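Local coordinates for 3-keto-5-aminohexanoate cleavage protein (Burkholderia xenovorans LB400, PDB 3E02), which binds a zinc ion and probably cleaves 3-keto-5-aminohexanoate, as a beta-keto acid cleavage enzyme, at residues 169-174 / 189-194; 195-200 / 223-228. All coordinates share one frame; numbering follows the deposited sequence. Where two conformers were deposited one is given.

How the contacts relate
Strand 168-173 comes first along the chain, and contact 1 (169-174 / 189-194) ties it to the loop that follows helix 176-187, closing the excursion through that helix; the alpha-beta loop then leads straight into strand 195-201. Contact 2 (195-200 / 223-228) begins where contact 1 ends and joins that strand to the end of helix 211-225 and the turn before strand 229-235. The two contacts therefore follow one another in series, neither enclosing nor crossing the other. Side by side in the sheet, strands 168-173 and 195-201 run parallel and probably hydrogen-bond through Phe171 O to Gln198 N and Cys173 N to Gln198 O. Together the contacts join successive beta-alpha units of the barrel.

Contact 1 (169-174 / 189-194); sequences FEFECY and KLVEPP. With EDO (1,2-ethanediol), chain D.
Between the barrel strand 168-173 and its outer helices lies a small hydrophobic layer, in which Val191, from the loop after helix 176-187, meets Phe169 and Phe171. The methyl CG1 of Val191 approaches the edges of both rings, near their planes, 3.9 Å from Phe171 CZ and 4.1 Å from Phe169 CD2. Phe171 and Val191 extend toward each other from opposite directions, whereas Phe169 crosses the valine at about a right angle. Chi1 of -59° sets the ring of Phe171 beside its own backbone N, with CZ leading toward the loop. Phe169 CB lies over one face of this ring, 3.6 Å above the plane and shifted toward the rim. A compact branched valine suits the place, since one methyl serves two rings while CG2 also lies 4.0 Å from Phe171 CZ. Met159 of helix 152-163 touches both Phe171 and Val191, and Leu182 and Val186 of helix 176-187 continue the apolar layer. At the strand's start a water lies 2.8 Å from Phe169 O and 3.0 Å from Pro194 O, beside the backbone that enters the next strand after the cis peptide before Pro194. An apolar layer between strands and outer helices, here completed by an alpha-beta loop, typifies TIM barrels.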
ATOM      1  N   PHE A 169     -10.947  20.466  17.581  1.00 35.54           N
ATOM      2  CA  PHE A 169     -11.631  20.032  16.367  1.00 36.76           C
ATOM      3  C   PHE A 169     -11.575  18.570  16.016  1.00 36.95           C
ATOM      4  O   PHE A 169     -10.584  17.894  16.283  1.00 38.19           O
ATOM      5  CB  PHE A 169     -11.114  20.816  15.153  1.00 37.90           C
ATOM      6  CG  PHE A 169     -11.248  22.298  15.307  1.00 39.08           C
ATOM      7  CD1 PHE A 169     -12.520  22.885  15.388  1.00 38.75           C
ATOM      8  CD2 PHE A 169     -10.123  23.113  15.382  1.00 40.62           C
ATOM      9  CE1 PHE A 169     -12.661  24.272  15.559  1.00 39.46           C
ATOM     10  CE2 PHE A 169     -10.254  24.504  15.550  1.00 41.82           C
ATOM     11  CZ  PHE A 169     -11.522  25.084  15.640  1.00 38.69           C
ATOM     12  N   GLU A 170     -12.694  18.107  15.457  1.00 36.57           N
ATOM     13  CA  GLU A 170     -12.828  16.775  14.868  0.50 36.77           C
ATOM     14  C   GLU A 170     -12.557  17.115  13.391  1.00 37.26           C
ATOM     15  O   GLU A 170     -13.436  17.653  12.715  1.00 37.68           O
ATOM     16  CB  GLU A 170     -14.245  16.199  15.085  0.50 36.85           C
ATOM     17  CG  GLU A 170     -14.555  14.790  14.468  0.50 37.20           C
ATOM     18  CD  GLU A 170     -16.069  14.472  14.325  0.50 37.31           C
ATOM     19  OE1 GLU A 170     -16.921  15.367  14.489  0.50 36.41           O
ATOM     20  OE2 GLU A 170     -16.432  13.319  13.993  0.50 42.76           O
ATOM     21  N   PHE A 171     -11.345  16.831  12.912  1.00 37.32           N
ATOM     22  CA  PHE A 171     -10.957  17.139  11.524  1.00 35.87           C
ATOM     23  C   PHE A 171     -11.539  16.096  10.571  1.00 36.13           C
ATOM     24  O   PHE A 171     -11.076  14.945  10.569  1.00 36.57           O
ATOM     25  CB  PHE A 171      -9.430  17.205  11.390  1.00 34.79           C
ATOM     26  CG  PHE A 171      -8.781  18.232  12.270  1.00 34.34           C
ATOM     27  CD1 PHE A 171      -8.931  19.587  11.995  1.00 34.55           C
ATOM     28  CD2 PHE A 171      -8.000  17.853  13.369  1.00 33.52           C
ATOM     29  CE1 PHE A 171      -8.330  20.562  12.808  1.00 34.07           C
ATOM     30  CE2 PHE A 171      -7.384  18.812  14.184  1.00 32.91           C
ATOM     31  CZ  PHE A 171      -7.552  20.174  13.906  1.00 34.56           C
ATOM     32  N   GLU A 172     -12.537  16.487   9.775  1.00 34.68           N
ATOM     33  CA  GLU A 172     -13.206  15.554   8.845  1.00 35.20           C
ATOM     34  C   GLU A 172     -12.427  15.532   7.544  1.00 34.56           C
ATOM     35  O   GLU A 172     -12.371  16.538   6.847  1.00 35.08           O
ATOM     36  CB  GLU A 172     -14.655  15.925   8.527  1.00 36.36           C
ATOM     37  CG  GLU A 172     -15.491  16.437   9.659  1.00 42.58           C
ATOM     38  CD  GLU A 172     -15.555  15.522  10.840  1.00 52.80           C
ATOM     39  OE1 GLU A 172     -15.401  14.299  10.697  1.00 57.06           O
ATOM     40  OE2 GLU A 172     -15.800  16.051  11.926  1.00 56.93           O
ATOM     41  N   CYS A 173     -11.843  14.380   7.228  1.00 34.57           N
ATOM     42  CA  CYS A 173     -10.998  14.185   6.056  1.00 34.78           C
ATOM     43  C   CYS A 173     -11.677  13.174   5.131  1.00 34.44           C
ATOM     44  O   CYS A 173     -11.735  11.993   5.448  1.00 34.02           O
ATOM     45  CB  CYS A 173      -9.626  13.695   6.526  1.00 34.13           C
ATOM     46  SG  CYS A 173      -8.757  14.887   7.615  1.00 37.10           S
ATOM     47  N   TYR A 174     -12.216  13.661   4.013  1.00 34.34           N
ATOM     48  CA  TYR A 174     -12.950  12.865   3.014  1.00 34.71           C
ATOM     49  C   TYR A 174     -12.076  12.307   1.894  1.00 34.78           C
ATOM     50  O   TYR A 174     -12.574  11.598   1.036  1.00 36.35           O
ATOM     51  CB  TYR A 174     -14.044  13.709   2.348  1.00 34.66           C
ATOM     52  CG  TYR A 174     -15.106  14.202   3.274  1.00 36.12           C
ATOM     53  CD1 TYR A 174     -14.880  15.313   4.086  1.00 40.22           C
ATOM     54  CD2 TYR A 174     -16.361  13.586   3.333  1.00 37.73           C
ATOM     55  CE1 TYR A 174     -15.848  15.786   4.960  1.00 36.36           C
ATOM     56  CE2 TYR A 174     -17.360  14.069   4.210  1.00 39.68           C
ATOM     57  CZ  TYR A 174     -17.085  15.177   5.010  1.00 42.17           C
ATOM     58  OH  TYR A 174     -18.023  15.692   5.870  1.00 44.89           O
ATOM     59  N   LYS A 189       0.974  26.208  12.653  1.00 43.65           N
ATOM     60  CA  LYS A 189       0.583  26.231  14.066  1.00 44.07           C
ATOM     61  C   LYS A 189      -0.781  26.884  14.374  1.00 43.41           C
ATOM     62  O   LYS A 189      -0.981  27.430  15.463  1.00 43.74           O
ATOM     63  CB  LYS A 189       1.748  26.795  14.908  1.00 44.79           C
ATOM     64  CG  LYS A 189       2.953  25.860  14.893  1.00 46.37           C
ATOM     65  CD  LYS A 189       4.209  26.480  15.463  1.00 47.85           C
ATOM     66  CE  LYS A 189       5.270  25.413  15.755  1.00 53.53           C
ATOM     67  NZ  LYS A 189       5.488  24.457  14.621  1.00 57.08           N
ATOM     68  N   LEU A 190      -1.721  26.796  13.428  1.00 41.92           N
ATOM     69  CA  LEU A 190      -3.078  27.312  13.637  1.00 42.57           C
ATOM     70  C   LEU A 190      -3.924  26.353  14.485  1.00 41.95           C
ATOM     71  O   LEU A 190      -4.958  26.752  15.029  1.00 41.54           O
ATOM     72  CB  LEU A 190      -3.759  27.674  12.317  1.00 42.92           C
ATOM     73  CG  LEU A 190      -3.005  28.702  11.445  1.00 46.76           C
ATOM     74  CD1 LEU A 190      -3.917  29.210  10.335  1.00 49.65           C
ATOM     75  CD2 LEU A 190      -2.472  29.895  12.247  1.00 47.27           C
ATOM     76  N   VAL A 191      -3.481  25.097  14.568  1.00 41.34           N
ATOM     77  CA  VAL A 191      -4.050  24.075  15.451  1.00 40.37           C
ATOM     78  C   VAL A 191      -2.873  23.360  16.138  1.00 39.95           C
ATOM     79  O   VAL A 191      -1.790  23.230  15.544  1.00 38.70           O
ATOM     80  CB  VAL A 191      -4.976  23.101  14.698  1.00 40.43           C
ATOM     81  CG1 VAL A 191      -6.255  23.825  14.280  1.00 38.80           C
ATOM     82  CG2 VAL A 191      -4.260  22.469  13.496  1.00 36.93           C
ATOM     83  N   GLU A 192      -3.088  22.937  17.384  1.00 39.95           N
ATOM     84  CA  GLU A 192      -2.077  22.253  18.203  1.00 40.91           C
ATOM     85  C   GLU A 192      -2.440  20.790  18.407  1.00 40.65           C
ATOM     86  O   GLU A 192      -3.614  20.440  18.378  1.00 40.50           O
ATOM     87  CB  GLU A 192      -1.982  22.908  19.585  1.00 43.09           C
ATOM     88  CG  GLU A 192      -1.514  24.369  19.597  1.00 49.33           C
ATOM     89  CD  GLU A 192      -0.044  24.583  19.213  1.00 58.40           C
ATOM     90  OE1 GLU A 192       0.737  23.603  19.103  1.00 64.61           O
ATOM     91  OE2 GLU A 192       0.336  25.763  19.035  1.00 62.60           O
ATOM     92  N   PRO A 193      -1.435  19.916  18.609  1.00 41.22           N
ATOM     93  CA  PRO A 193      -1.761  18.518  18.878  1.00 41.40           C
ATOM     94  C   PRO A 193      -2.469  18.330  20.235  1.00 41.93           C
ATOM     95  O   PRO A 193      -2.415  19.233  21.075  1.00 42.40           O
ATOM     96  CB  PRO A 193      -0.403  17.814  18.858  1.00 41.30           C
ATOM     97  CG  PRO A 193       0.600  18.841  18.986  1.00 42.39           C
ATOM     98  CD  PRO A 193       0.020  20.143  18.555  1.00 41.00           C
ATOM     99  N   PRO A 194      -3.170  17.197  20.432  1.00 43.04           N
ATOM    100  CA  PRO A 194      -3.389  16.087  19.501  1.00 42.66           C
ATOM    101  C   PRO A 194      -4.426  16.430  18.430  1.00 42.18           C
ATOM    102  O   PRO A 194      -5.376  17.174  18.710  1.00 42.29           O
ATOM    103  CB  PRO A 194      -3.922  14.980  20.412  1.00 43.41           C
ATOM    104  CG  PRO A 194      -4.636  15.704  21.452  1.00 43.33           C
ATOM    105  CD  PRO A 194      -3.845  16.946  21.717  1.00 43.84           C
TER
HETATM  106  C1  EDO D 313     -22.084  11.775   6.901  1.00 45.85           C
HETATM  107  O1  EDO D 313     -22.164  10.360   6.689  1.00 38.40           O
HETATM  108  C2  EDO D 313     -20.743  12.286   6.384  1.00 46.76           C
HETATM  109  O2  EDO D 313     -20.768  13.714   6.268  1.00 48.83           O
HETATM  110  O   HOH W   1      -8.057  17.700  17.428  1.00 25.62           O

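Contact 2 (195-200 / 223-228); sequences FFLQCV and RLFGQD
Phe195 has the most surface buried here, meeting Asp228 through backbone and side chain and Phe225 through its ring, where strand 195-201 begins beside the end of helix 211-225. Its amide N donates to Asp228 O at 2.9 Å, with an N-H...O angle of 163°; the donor lies in the carbonyl plane. The same carbonyl oxygen is 3.2 Å from Phe195 CD2. Asp228 runs alongside Phe195, pointing the same way, and brings its CB to 3.7 Å from Phe195 CE2. It is thus the aliphatic base of the aspartate that meets the ring, while the carboxylate plane is turned 77° from the ring plane. This polar residue suits a partly exposed margin.

Phe225, near the helix end, reaches inward from the opposite segment. The two phenylalanine rings meet obliquely, with centroids 5.8 Å apart and planes at 56°. With CG beside its own N, the ring of Phe225 swings over toward the strand, where Leu197 CD1 lies 4.0 Å from Phe225 CD2. Behind it, Leu224 CB sits 3.7 Å above the centre of one ring face. Val186 of helix 176-187 touches both phenylalanines, so the pair belongs to the layer between sheet and helices.

Gly226, with no side chain, readily adopts the positive phi of this type II' turn's second position, and Asp228 N closes the turn by bonding to Phe225 O. The chemistry implies a division of labour in this beta-alpha-beta unit: apolar side chains seat the helix end on the strand, and the bond from Phe195 N to Asp228 O ties the turn to the strand's start.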
ATOM      1  N   PHE A 195      -4.248  15.884  17.230  1.00 40.17           N
ATOM      2  CA  PHE A 195      -5.175  16.110  16.129  1.00 39.81           C
ATOM      3  C   PHE A 195      -6.100  14.923  16.068  1.00 40.30           C
ATOM      4  O   PHE A 195      -5.637  13.802  15.915  1.00 41.56           O
ATOM      5  CB  PHE A 195      -4.441  16.270  14.798  1.00 40.34           C
ATOM      6  CG  PHE A 195      -3.295  17.231  14.877  1.00 38.59           C
ATOM      7  CD1 PHE A 195      -3.535  18.572  15.176  1.00 39.85           C
ATOM      8  CD2 PHE A 195      -1.979  16.792  14.718  1.00 38.19           C
ATOM      9  CE1 PHE A 195      -2.478  19.483  15.284  1.00 40.74           C
ATOM     10  CE2 PHE A 195      -0.902  17.699  14.830  1.00 37.69           C
ATOM     11  CZ  PHE A 195      -1.156  19.041  15.114  1.00 38.40           C
ATOM     12  N   PHE A 196      -7.396  15.161  16.198  1.00 38.88           N
ATOM     13  CA  PHE A 196      -8.388  14.096  16.119  1.00 38.08           C
ATOM     14  C   PHE A 196      -8.833  14.058  14.653  1.00 38.50           C
ATOM     15  O   PHE A 196      -9.638  14.903  14.235  1.00 38.73           O
ATOM     16  CB  PHE A 196      -9.531  14.361  17.099  1.00 37.88           C
ATOM     17  CG  PHE A 196     -10.460  13.197  17.265  1.00 39.24           C
ATOM     18  CD1 PHE A 196     -10.024  12.035  17.889  1.00 37.52           C
ATOM     19  CD2 PHE A 196     -11.768  13.250  16.804  1.00 42.34           C
ATOM     20  CE1 PHE A 196     -10.880  10.941  18.045  1.00 37.71           C
ATOM     21  CE2 PHE A 196     -12.630  12.157  16.964  1.00 40.51           C
ATOM     22  CZ  PHE A 196     -12.175  11.009  17.586  1.00 38.19           C
ATOM     23  N   LEU A 197      -8.254  13.114  13.894  1.00 39.12           N
ATOM     24  CA  LEU A 197      -8.507  12.933  12.458  0.50 39.87           C
ATOM     25  C   LEU A 197      -9.622  11.940  12.219  1.00 40.92           C
ATOM     26  O   LEU A 197      -9.466  10.759  12.560  1.00 43.78           O
ATOM     27  CB  LEU A 197      -7.264  12.384  11.726  0.50 41.11           C
ATOM     28  CG  LEU A 197      -5.932  13.096  11.725  0.50 39.66           C
ATOM     29  CD1 LEU A 197      -4.983  12.382  10.768  0.50 39.06           C
ATOM     30  CD2 LEU A 197      -6.123  14.515  11.302  0.50 42.60           C
ATOM     31  N   GLN A 198     -10.721  12.400  11.619  1.00 38.76           N
ATOM     32  CA  GLN A 198     -11.871  11.563  11.292  0.50 38.61           C
ATOM     33  C   GLN A 198     -11.870  11.313   9.769  1.00 39.46           C
ATOM     34  O   GLN A 198     -12.214  12.222   8.993  1.00 40.46           O
ATOM     35  CB  GLN A 198     -13.161  12.267  11.733  0.50 38.33           C
ATOM     36  CG  GLN A 198     -14.459  11.433  11.624  0.50 39.77           C
ATOM     37  CD  GLN A 198     -14.563  10.380  12.691  0.50 37.65           C
ATOM     38  OE1 GLN A 198     -14.544   9.199  12.413  0.50 39.39           O
ATOM     39  NE2 GLN A 198     -14.627  10.810  13.932  0.50 42.19           N
ATOM     40  N   CYS A 199     -11.494  10.102   9.349  1.00 37.76           N
ATOM     41  CA  CYS A 199     -11.490   9.736   7.929  1.00 37.05           C
ATOM     42  C   CYS A 199     -12.901   9.282   7.548  1.00 36.34           C
ATOM     43  O   CYS A 199     -13.493   8.455   8.243  1.00 36.71           O
ATOM     44  CB  CYS A 199     -10.457   8.669   7.647  1.00 36.36           C
ATOM     45  SG  CYS A 199      -8.785   9.269   8.033  1.00 40.48           S
ATOM     46  N   VAL A 200     -13.411   9.805   6.433  1.00 34.96           N
ATOM     47  CA  VAL A 200     -14.799   9.608   5.996  1.00 35.22           C
ATOM     48  C   VAL A 200     -14.843   8.870   4.672  1.00 34.98           C
ATOM     49  O   VAL A 200     -14.349   9.383   3.659  1.00 34.75           O
ATOM     50  CB  VAL A 200     -15.507  10.974   5.848  1.00 35.29           C
ATOM     51  CG1 VAL A 200     -16.955  10.785   5.464  1.00 35.87           C
ATOM     52  CG2 VAL A 200     -15.382  11.794   7.147  1.00 35.18           C
ATOM     53  N   ARG A 223       3.040   9.700   8.150  1.00 42.39           N
ATOM     54  CA  ARG A 223       4.112  10.462   7.507  1.00 43.86           C
ATOM     55  C   ARG A 223       4.016  11.957   7.797  1.00 42.04           C
ATOM     56  O   ARG A 223       5.028  12.588   8.069  1.00 40.70           O
ATOM     57  CB  ARG A 223       4.114  10.218   5.995  1.00 44.36           C
ATOM     58  CG  ARG A 223       4.993  11.167   5.186  1.00 46.95           C
ATOM     59  CD  ARG A 223       5.317  10.604   3.826  1.00 51.42           C
ATOM     60  NE  ARG A 223       6.146   9.402   3.963  1.00 61.92           N
ATOM     61  CZ  ARG A 223       6.769   8.771   2.970  1.00 67.29           C
ATOM     62  NH1 ARG A 223       6.711   9.212   1.702  1.00 70.26           N
ATOM     63  NH2 ARG A 223       7.495   7.685   3.267  1.00 67.68           N
ATOM     64  N   LEU A 224       2.809  12.507   7.724  1.00 39.63           N
ATOM     65  CA  LEU A 224       2.584  13.939   7.958  1.00 38.51           C
ATOM     66  C   LEU A 224       2.585  14.365   9.436  1.00 38.57           C
ATOM     67  O   LEU A 224       3.075  15.447   9.747  1.00 38.81           O
ATOM     68  CB  LEU A 224       1.253  14.367   7.314  1.00 37.17           C
ATOM     69  CG  LEU A 224       1.160  14.274   5.786  1.00 37.15           C
ATOM     70  CD1 LEU A 224      -0.294  14.492   5.260  1.00 34.69           C
ATOM     71  CD2 LEU A 224       2.111  15.257   5.131  1.00 36.31           C
ATOM     72  N   PHE A 225       2.024  13.537  10.318  1.00 38.91           N
ATOM     73  CA  PHE A 225       1.792  13.883  11.747  1.00 39.78           C
ATOM     74  C   PHE A 225       2.410  12.983  12.815  1.00 40.59           C
ATOM     75  O   PHE A 225       2.295  13.302  14.009  1.00 41.75           O
ATOM     76  CB  PHE A 225       0.281  13.903  12.013  1.00 38.85           C
ATOM     77  CG  PHE A 225      -0.500  14.644  10.976  1.00 38.86           C
ATOM     78  CD1 PHE A 225      -0.363  16.022  10.845  1.00 37.82           C
ATOM     79  CD2 PHE A 225      -1.379  13.972  10.128  1.00 36.84           C
ATOM     80  CE1 PHE A 225      -1.066  16.718   9.880  1.00 35.14           C
ATOM     81  CE2 PHE A 225      -2.092  14.668   9.160  1.00 35.04           C
ATOM     82  CZ  PHE A 225      -1.933  16.041   9.035  1.00 37.75           C
ATOM     83  N   GLY A 226       3.022  11.870  12.420  1.00 40.86           N
ATOM     84  CA  GLY A 226       3.681  10.942  13.364  1.00 41.93           C
ATOM     85  C   GLY A 226       2.811  10.532  14.551  1.00 42.90           C
ATOM     86  O   GLY A 226       1.705  10.009  14.369  1.00 43.08           O
ATOM     87  N   GLN A 227       3.282  10.845  15.755  1.00 44.02           N
ATOM     88  CA  GLN A 227       2.586  10.500  17.014  1.00 46.20           C
ATOM     89  C   GLN A 227       1.629  11.587  17.557  1.00 46.27           C
ATOM     90  O   GLN A 227       1.080  11.440  18.665  1.00 47.50           O
ATOM     91  CB  GLN A 227       3.634  10.091  18.067  1.00 47.68           C
ATOM     92  CG  GLN A 227       4.376   8.808  17.695  1.00 54.50           C
ATOM     93  CD  GLN A 227       3.451   7.582  17.669  1.00 63.69           C
ATOM     94  OE1 GLN A 227       3.228   6.972  16.608  1.00 70.99           O
ATOM     95  NE2 GLN A 227       2.863   7.256  18.823  1.00 67.42           N
ATOM     96  N   ASP A 228       1.391  12.638  16.765  1.00 44.61           N
ATOM     97  CA  ASP A 228       0.542  13.753  17.176  1.00 43.84           C
ATOM     98  C   ASP A 228      -0.941  13.626  16.830  1.00 41.57           C
ATOM     99  O   ASP A 228      -1.660  14.593  17.031  1.00 40.93           O
ATOM    100  CB  ASP A 228       1.101  15.072  16.590  1.00 45.12           C
ATOM    101  CG  ASP A 228       2.466  15.440  17.149  1.00 47.44           C
ATOM    102  OD1 ASP A 228       2.792  15.033  18.282  1.00 51.24           O
ATOM    103  OD2 ASP A 228       3.197  16.184  16.467  1.00 50.28           O
TER